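Local coordinates for protein glucokinase (Thermus thermophilus, PDB 3VOV) that probably phosphorylates glucose and related hexoses with ATP, as a zinc-containing sugar kinase of the ROK family, at residues P68-F71 against R72-V75; P32-G35 against G36-A40; I90-I93 against L94-A97. All coordinates share one frame; numbering follows the deposited sequence.

Contact 1 (P68-F71 against R72-V75)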
loop_
_atom_site.group_PDB
_atom_site.type_symbol
_atom_site.label_atom_id
_atom_site.label_comp_id
_atom_site.label_asym_id
_atom_site.label_seq_id
_atom_site.Cartn_x
_atom_site.Cartn_y
_atom_site.Cartn_z
ATOM N N PRO B 68 11.272 24.252 -12.838
ATOM C CA PRO B 68 11.015 23.464 -14.040
ATOM C C PRO B 68 11.528 24.300 -15.238
ATOM O O PRO B 68 11.217 25.487 -15.359
ATOM C CB PRO B 68 9.491 23.349 -14.061
ATOM C CG PRO B 68 9.026 24.622 -13.407
ATOM C CD PRO B 68 10.048 24.889 -12.314
ATOM N N LEU B 69 12.349 23.692 -16.073
ATOM C CA LEU B 69 12.910 24.385 -17.213
ATOM C C LEU B 69 12.050 24.132 -18.417
ATOM O O LEU B 69 11.523 23.041 -18.591
ATOM C CB LEU B 69 14.327 23.867 -17.525
ATOM C CG LEU B 69 15.573 24.577 -17.009
ATOM C CD1 LEU B 69 15.530 26.051 -17.366
ATOM C CD2 LEU B 69 15.672 24.411 -15.522
ATOM N N ASP B 70 11.921 25.141 -19.262
ATOM C CA ASP B 70 11.559 24.885 -20.636
ATOM C C ASP B 70 12.878 24.938 -21.427
ATOM O O ASP B 70 13.383 26.033 -21.744
ATOM C CB ASP B 70 10.570 25.949 -21.110
ATOM C CG ASP B 70 9.934 25.612 -22.430
ATOM O OD1 ASP B 70 8.773 26.007 -22.614
ATOM O OD2 ASP B 70 10.568 24.955 -23.271
ATOM N N PHE B 71 13.468 23.780 -21.710
ATOM C CA PHE B 71 14.714 23.751 -22.517
ATOM C C PHE B 71 14.440 24.120 -23.967
ATOM O O PHE B 71 15.339 24.541 -24.693
ATOM C CB PHE B 71 15.374 22.368 -22.501
ATOM C CG PHE B 71 15.952 21.980 -21.170
ATOM C CD1 PHE B 71 17.273 22.288 -20.864
ATOM C CD2 PHE B 71 15.179 21.283 -20.232
ATOM C CE1 PHE B 71 17.825 21.913 -19.649
ATOM C CE2 PHE B 71 15.718 20.908 -18.990
ATOM C CZ PHE B 71 17.046 21.231 -18.695
ATOM N N ARG B 72 13.200 23.889 -24.394
ATOM C CA ARG B 72 12.766 24.199 -25.760
ATOM C C ARG B 72 12.978 25.680 -25.994
ATOM O O ARG B 72 13.746 26.066 -26.878
ATOM C CB ARG B 72 11.278 23.861 -25.957
ATOM C CG ARG B 72 10.953 22.366 -26.117
ATOM C CD ARG B 72 10.932 21.938 -27.596
ATOM N NE ARG B 72 9.677 22.240 -28.312
ATOM C CZ ARG B 72 8.883 21.314 -28.862
ATOM N NH1 ARG B 72 9.196 20.025 -28.753
ATOM N NH2 ARG B 72 7.771 21.663 -29.524
ATOM N N ARG B 73 12.313 26.486 -25.162
ATOM C CA ARG B 73 12.235 27.939 -25.319
ATOM C C ARG B 73 13.352 28.661 -24.568
ATOM O O ARG B 73 13.532 29.876 -24.752
ATOM C CB ARG B 73 10.889 28.474 -24.812
ATOM C CG ARG B 73 9.620 27.781 -25.384
ATOM C CD ARG B 73 8.354 28.352 -24.730
ATOM N NE ARG B 73 8.068 29.712 -25.179
ATOM C CZ ARG B 73 7.507 30.663 -24.431
ATOM N NH1 ARG B 73 7.168 30.426 -23.161
ATOM N NH2 ARG B 73 7.292 31.869 -24.956
ATOM N N GLY B 74 14.085 27.915 -23.725
ATOM C CA GLY B 74 15.148 28.486 -22.900
ATOM C C GLY B 74 14.580 29.441 -21.878
ATOM O O GLY B 74 15.018 30.577 -21.757
ATOM N N VAL B 75 13.567 28.996 -21.157
ATOM C CA VAL B 75 12.949 29.841 -20.151
ATOM C C VAL B 75 12.751 29.096 -18.863
ATOM O O VAL B 75 12.615 27.856 -18.832
ATOM C CB VAL B 75 11.601 30.575 -20.605
ATOM C CG1 VAL B 75 11.503 30.774 -22.125
ATOM C CG2 VAL B 75 10.376 29.946 -20.058
#
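Asp-70 and Val-75 pair across a tight beta hairpin, and Gly-74 joins Val-75 opposite Asp-70 to make a G1 beta bulge. Backbone bonds hold the frame. Asp-70 N donates to Val-75 O at 2.8 Å, and Val-75 N returns a bond to Asp-70 O at 3.0 Å. Gly-74 N also reaches Asp-70 O, but that bond is weak, bent to 120°. Gly-74 has a positive phi (66°), a conformation glycine adopts most easily.

The Asp-70 carboxylate accepts a bond from within the turn. Its CG stands anti to the backbone N (chi1 -169°), which carries OD2 over the turn to Arg-73 N. That bond is 3.0 Å long and nearly straight, yet the N-H meets OD2 from well above the carboxylate plane.

The charged ends do not pair here. Arg-73 passes its CG and CD across Asp-70 OD1, CD at 3.2 Å, while its guanidinium leads away.

Leu-69 and Phe-71 face the neighbouring strand. Leu-69 packs on Leu-104 and Phe-71 on Glu-105, both of strand 102-106. Within the hairpin, Leu-69 CB sits over one face of the Phe-71 ring, toward its rim. Leu-69 CD1 makes a plain van der Waals contact with Val-75 O at 3.7 Å.

Contact 2 (P32-G35 against G36-A40)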
loop_
_atom_site.group_PDB
_atom_site.type_symbol
_atom_site.label_atom_id
_atom_site.label_comp_id
_atom_site.label_asym_id
_atom_site.label_seq_id
_atom_site.Cartn_x
_atom_site.Cartn_y
_atom_site.Cartn_z
ATOM N N PRO B 32 18.763 39.235 -6.872
ATOM C CA PRO B 32 17.832 40.384 -6.786
ATOM C C PRO B 32 16.374 40.045 -6.526
ATOM O O PRO B 32 15.932 38.959 -6.866
ATOM C CB PRO B 32 17.983 41.059 -8.144
ATOM C CG PRO B 32 19.392 40.737 -8.541
ATOM C CD PRO B 32 19.621 39.331 -8.071
ATOM N N LYS B 33 15.645 40.983 -5.911
ATOM C CA LYS B 33 14.194 40.848 -5.699
ATOM C C LYS B 33 13.398 41.582 -6.768
ATOM O O LYS B 33 12.187 41.425 -6.887
ATOM C CB LYS B 33 13.808 41.447 -4.352
ATOM C CG LYS B 33 13.561 40.406 -3.267
ATOM C CD LYS B 33 14.633 40.414 -2.285
ATOM C CE LYS B 33 14.345 39.369 -1.261
ATOM N NZ LYS B 33 15.651 38.711 -1.042
ATOM N N GLU B 34 14.112 42.357 -7.560
ATOM C CA GLU B 34 13.506 43.309 -8.448
ATOM C C GLU B 34 13.059 42.722 -9.779
ATOM O O GLU B 34 12.650 43.476 -10.669
ATOM C CB GLU B 34 14.471 44.466 -8.662
ATOM C CG GLU B 34 14.739 45.246 -7.376
ATOM C CD GLU B 34 16.028 44.851 -6.689
ATOM O OE1 GLU B 34 16.639 43.805 -7.025
ATOM O OE2 GLU B 34 16.442 45.608 -5.791
ATOM N N GLY B 35 13.094 41.390 -9.919
ATOM C CA GLY B 35 12.471 40.750 -11.087
ATOM C C GLY B 35 13.473 40.274 -12.119
ATOM O O GLY B 35 14.666 40.479 -11.963
ATOM N N GLY B 36 12.964 39.662 -13.185
ATOM C CA GLY B 36 13.779 38.946 -14.140
ATOM C C GLY B 36 14.872 39.754 -14.785
ATOM O O GLY B 36 15.991 39.280 -14.929
ATOM N N GLU B 37 14.569 40.993 -15.151
ATOM C CA GLU B 37 15.544 41.811 -15.843
ATOM C C GLU B 37 16.744 42.093 -14.961
ATOM O O GLU B 37 17.883 42.034 -15.433
ATOM C CB GLU B 37 14.907 43.097 -16.405
ATOM C CG GLU B 37 15.920 44.152 -16.859
ATOM C CD GLU B 37 15.277 45.330 -17.617
ATOM O OE1 GLU B 37 14.261 45.097 -18.331
ATOM O OE2 GLU B 37 15.788 46.480 -17.496
ATOM N N ARG B 38 16.501 42.378 -13.680
ATOM C CA ARG B 38 17.596 42.628 -12.775
ATOM C C ARG B 38 18.382 41.348 -12.425
ATOM O O ARG B 38 19.605 41.379 -12.288
ATOM C CB ARG B 38 17.124 43.319 -11.506
ATOM C CG ARG B 38 18.265 44.080 -10.868
ATOM C CD ARG B 38 18.398 45.470 -11.482
ATOM N NE ARG B 38 17.226 46.278 -11.179
ATOM C CZ ARG B 38 17.031 46.910 -10.025
ATOM N NH1 ARG B 38 17.949 46.851 -9.059
ATOM N NH2 ARG B 38 15.914 47.605 -9.845
ATOM N N VAL B 39 17.669 40.226 -12.306
ATOM C CA VAL B 39 18.296 38.930 -12.111
ATOM C C VAL B 39 19.231 38.632 -13.278
ATOM O O VAL B 39 20.377 38.206 -13.107
ATOM C CB VAL B 39 17.248 37.805 -11.972
ATOM C CG1 VAL B 39 17.935 36.407 -11.959
ATOM C CG2 VAL B 39 16.459 38.017 -10.676
ATOM N N ALA B 40 18.751 38.872 -14.473
ATOM C CA ALA B 40 19.572 38.653 -15.650
ATOM C C ALA B 40 20.828 39.541 -15.619
ATOM O O ALA B 40 21.937 39.054 -15.928
ATOM C CB ALA B 40 18.736 38.896 -16.905
HETATM O O HOH W 1 13.652 43.362 -13.171
#
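Glu-34 and Arg-38 stack beside the first turn of helix 36-54. Arg-38 was modelled in two conformers, and the stack and its long salt bridge hold for the one described. In it, Glu-34 CB lies over one face of the Arg-38 guanidinium, nearer its rim than its centre. Glu-34 CG comes within 3.6 Å of Arg-38 NH2. The carboxylate and guanidinium planes are 25° apart. Glu-34 OE2 is 3.8 Å from Arg-38 NH1 and sits off to one side of the guanidinium plane, so the pairing is one of charges.

Next to this pair, Pro-32 packs on the helix. Its CB is 4.2 Å from Val-39 CG2 and also meets Arg-38 CG. Arg-38 has its CG anti to the backbone N (chi1 -156°), and bends at chi2 and chi3 fold the guanidinium back over Glu-34.

The backbone sets these groups in place. Segment 32-35 is the loop leading from strand 27-30 into helix 36-54, whose Ala-40 faces helix 90-98. Gly-35 is the N-cap residue, and its O accepts a straight bond from Val-39 N at 3.0 Å. With its positive phi (105°), a side chain here would be pressed against the preceding carbonyl O. A water donates to Glu-34 O at 2.7 Å and accepts from Arg-38 N at 3.1 Å.

With no N-H aimed at the carboxylate, the charge attraction probably leaves the exposed arginine end room to move, consistent with its two conformers.

Contact 3 (I90-I93 against L94-A97)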
loop_
_atom_site.group_PDB
_atom_site.type_symbol
_atom_site.label_atom_id
_atom_site.label_comp_id
_atom_site.label_asym_id
_atom_site.label_seq_id
_atom_site.Cartn_x
_atom_site.Cartn_y
_atom_site.Cartn_z
ATOM N N ILE B 90 15.446 33.703 -19.896
ATOM C CA ILE B 90 16.801 33.882 -19.455
ATOM C C ILE B 90 17.846 33.546 -20.511
ATOM O O ILE B 90 18.840 34.257 -20.613
ATOM C CB ILE B 90 17.040 33.151 -18.073
ATOM C CG1 ILE B 90 18.283 33.672 -17.350
ATOM C CG2 ILE B 90 17.113 31.599 -18.239
ATOM C CD1 ILE B 90 18.377 35.186 -17.206
ATOM N N ARG B 91 17.651 32.487 -21.290
ATOM C CA ARG B 91 18.738 32.025 -22.142
ATOM C C ARG B 91 19.180 33.075 -23.180
ATOM O O ARG B 91 20.373 33.389 -23.294
ATOM C CB ARG B 91 18.396 30.736 -22.851
ATOM C CG ARG B 91 19.605 30.195 -23.618
ATOM C CD ARG B 91 19.166 29.263 -24.696
ATOM N NE ARG B 91 18.797 27.981 -24.138
ATOM C CZ ARG B 91 17.812 27.192 -24.570
ATOM N NH1 ARG B 91 17.021 27.546 -25.588
ATOM N NH2 ARG B 91 17.618 26.028 -23.962
ATOM N N ARG B 92 18.218 33.593 -23.950
ATOM C CA ARG B 92 18.529 34.607 -24.983
ATOM C C ARG B 92 19.025 35.896 -24.363
ATOM O O ARG B 92 19.933 36.511 -24.873
ATOM C CB ARG B 92 17.315 34.876 -25.870
ATOM C CG ARG B 92 17.099 33.829 -26.936
ATOM C CD ARG B 92 18.272 33.715 -27.924
ATOM N NE ARG B 92 17.867 32.753 -28.934
ATOM C CZ ARG B 92 18.170 31.454 -28.936
ATOM N NH1 ARG B 92 17.688 30.686 -29.907
ATOM N NH2 ARG B 92 19.015 30.935 -28.031
ATOM N N ILE B 93 18.407 36.304 -23.265
ATOM C CA ILE B 93 18.767 37.530 -22.627
ATOM C C ILE B 93 20.222 37.404 -22.198
ATOM O O ILE B 93 21.044 38.288 -22.484
ATOM C CB ILE B 93 17.868 37.787 -21.420
ATOM C CG1 ILE B 93 16.444 38.126 -21.872
ATOM C CG2 ILE B 93 18.392 38.963 -20.624
ATOM C CD1 ILE B 93 15.429 38.090 -20.775
ATOM N N LEU B 94 20.566 36.297 -21.538
ATOM C CA LEU B 94 21.942 36.115 -21.105
ATOM C C LEU B 94 22.913 36.060 -22.257
ATOM O O LEU B 94 23.976 36.609 -22.154
ATOM C CB LEU B 94 22.111 34.864 -20.225
ATOM C CG LEU B 94 22.634 35.043 -18.793
ATOM C CD1 LEU B 94 23.085 33.698 -18.180
ATOM C CD2 LEU B 94 23.675 36.139 -18.556
ATOM N N GLU B 95 22.553 35.373 -23.336
ATOM C CA GLU B 95 23.395 35.293 -24.497
ATOM C C GLU B 95 23.619 36.698 -25.050
ATOM O O GLU B 95 24.729 37.055 -25.461
ATOM C CB GLU B 95 22.736 34.412 -25.583
ATOM C CG GLU B 95 22.728 32.911 -25.176
ATOM C CD GLU B 95 22.189 31.965 -26.222
ATOM O OE1 GLU B 95 21.387 32.384 -27.079
ATOM O OE2 GLU B 95 22.578 30.769 -26.191
ATOM N N GLU B 96 22.560 37.497 -25.110
ATOM C CA GLU B 96 22.731 38.845 -25.689
ATOM C C GLU B 96 23.649 39.711 -24.827
ATOM O O GLU B 96 24.538 40.375 -25.345
ATOM C CB GLU B 96 21.371 39.497 -25.964
ATOM C CG GLU B 96 20.593 38.736 -27.106
ATOM C CD GLU B 96 21.161 39.029 -28.494
ATOM O OE1 GLU B 96 21.716 40.118 -28.685
ATOM O OE2 GLU B 96 21.056 38.190 -29.399
ATOM N N ALA B 97 23.473 39.664 -23.510
ATOM C CA ALA B 97 24.283 40.457 -22.568
ATOM C C ALA B 97 25.776 40.084 -22.569
ATOM O O ALA B 97 26.659 40.901 -22.413
ATOM C CB ALA B 97 23.718 40.284 -21.170
#
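Arg-92 and Glu-95 both start with CG anti to the carbonyl carbon (chi1 -79° and -71°), and the two side chains run side by side, pointing the same way. Arg-92 then bends at chi2, while Glu-95 stays extended beyond CG. This brings Arg-92 NH2 to 2.9 Å from Glu-95 OE1, a hydrogen-bonded salt bridge between residues three apart on the helix. The planes of the two groups are almost parallel, but they are stepped. NH2 meets OE1 on the syn side, tilted out of the carboxylate plane, and the N-H...O angle is only 134°. Arg-92 CD also touches Glu-95 OE1 at 3.5 Å.

The other oxygen, OE2, bonds to Val-102 N at the start of strand 102-106. Glu-95 OE2 lies 4.0 Å from Arg-91 CG, so the aliphatic part of Arg-91 flanks the carboxylate. The Arg-91 guanidinium goes elsewhere, to Phe-71 O. With an alanine in place of Glu-95 the carboxylate is gone, which would probably leave Arg-92 NH2 and Val-102 N without their acceptor and the Arg-92 guanidinium freer to swing.

Beneath the side chains runs regular alpha-helical bonding. Leu-94 N donates to Ile-90 O at 2.8 Å, and Ala-97 N donates to Ile-93 O at 3.0 Å.

The apolar side of helix 90-98 turns inward. Ile-90 and Leu-94 rest on Leu-63 of strand 61-65 and also touch strand 102-106. Ile-90 meets Ala-40 and Leu-43, Ile-93 meets Ala-40, and Leu-94 meets Ala-44 of helix 36-54.

In the fold
All three contacts are partly buried. Their inner sides are Leu-69 and Val-75 in contact 1, Val-39 and Ala-40 in contact 2, and Ile-90 and Leu-94 in contact 3. Exposed charges face outward: Arg-72 and Arg-73, Glu-34 and Arg-38, Arg-92 and Glu-96. Contact 3 touches contact 1 through Arg-91, whose N is 3.3 Å from Gly-74 O, and contact 2 through Ala-40. Contacts 1 and 2 do not meet; their nearest atoms are about 10 Å apart. Contacts 1 and 3 both lean on strand 102-106, whereas contacts 2 and 3 bring helices 36-54 and 90-98 together. Their acids hold different partners: a turn N-H, a loosely stacked arginine, and an arginine plus a strand N-H.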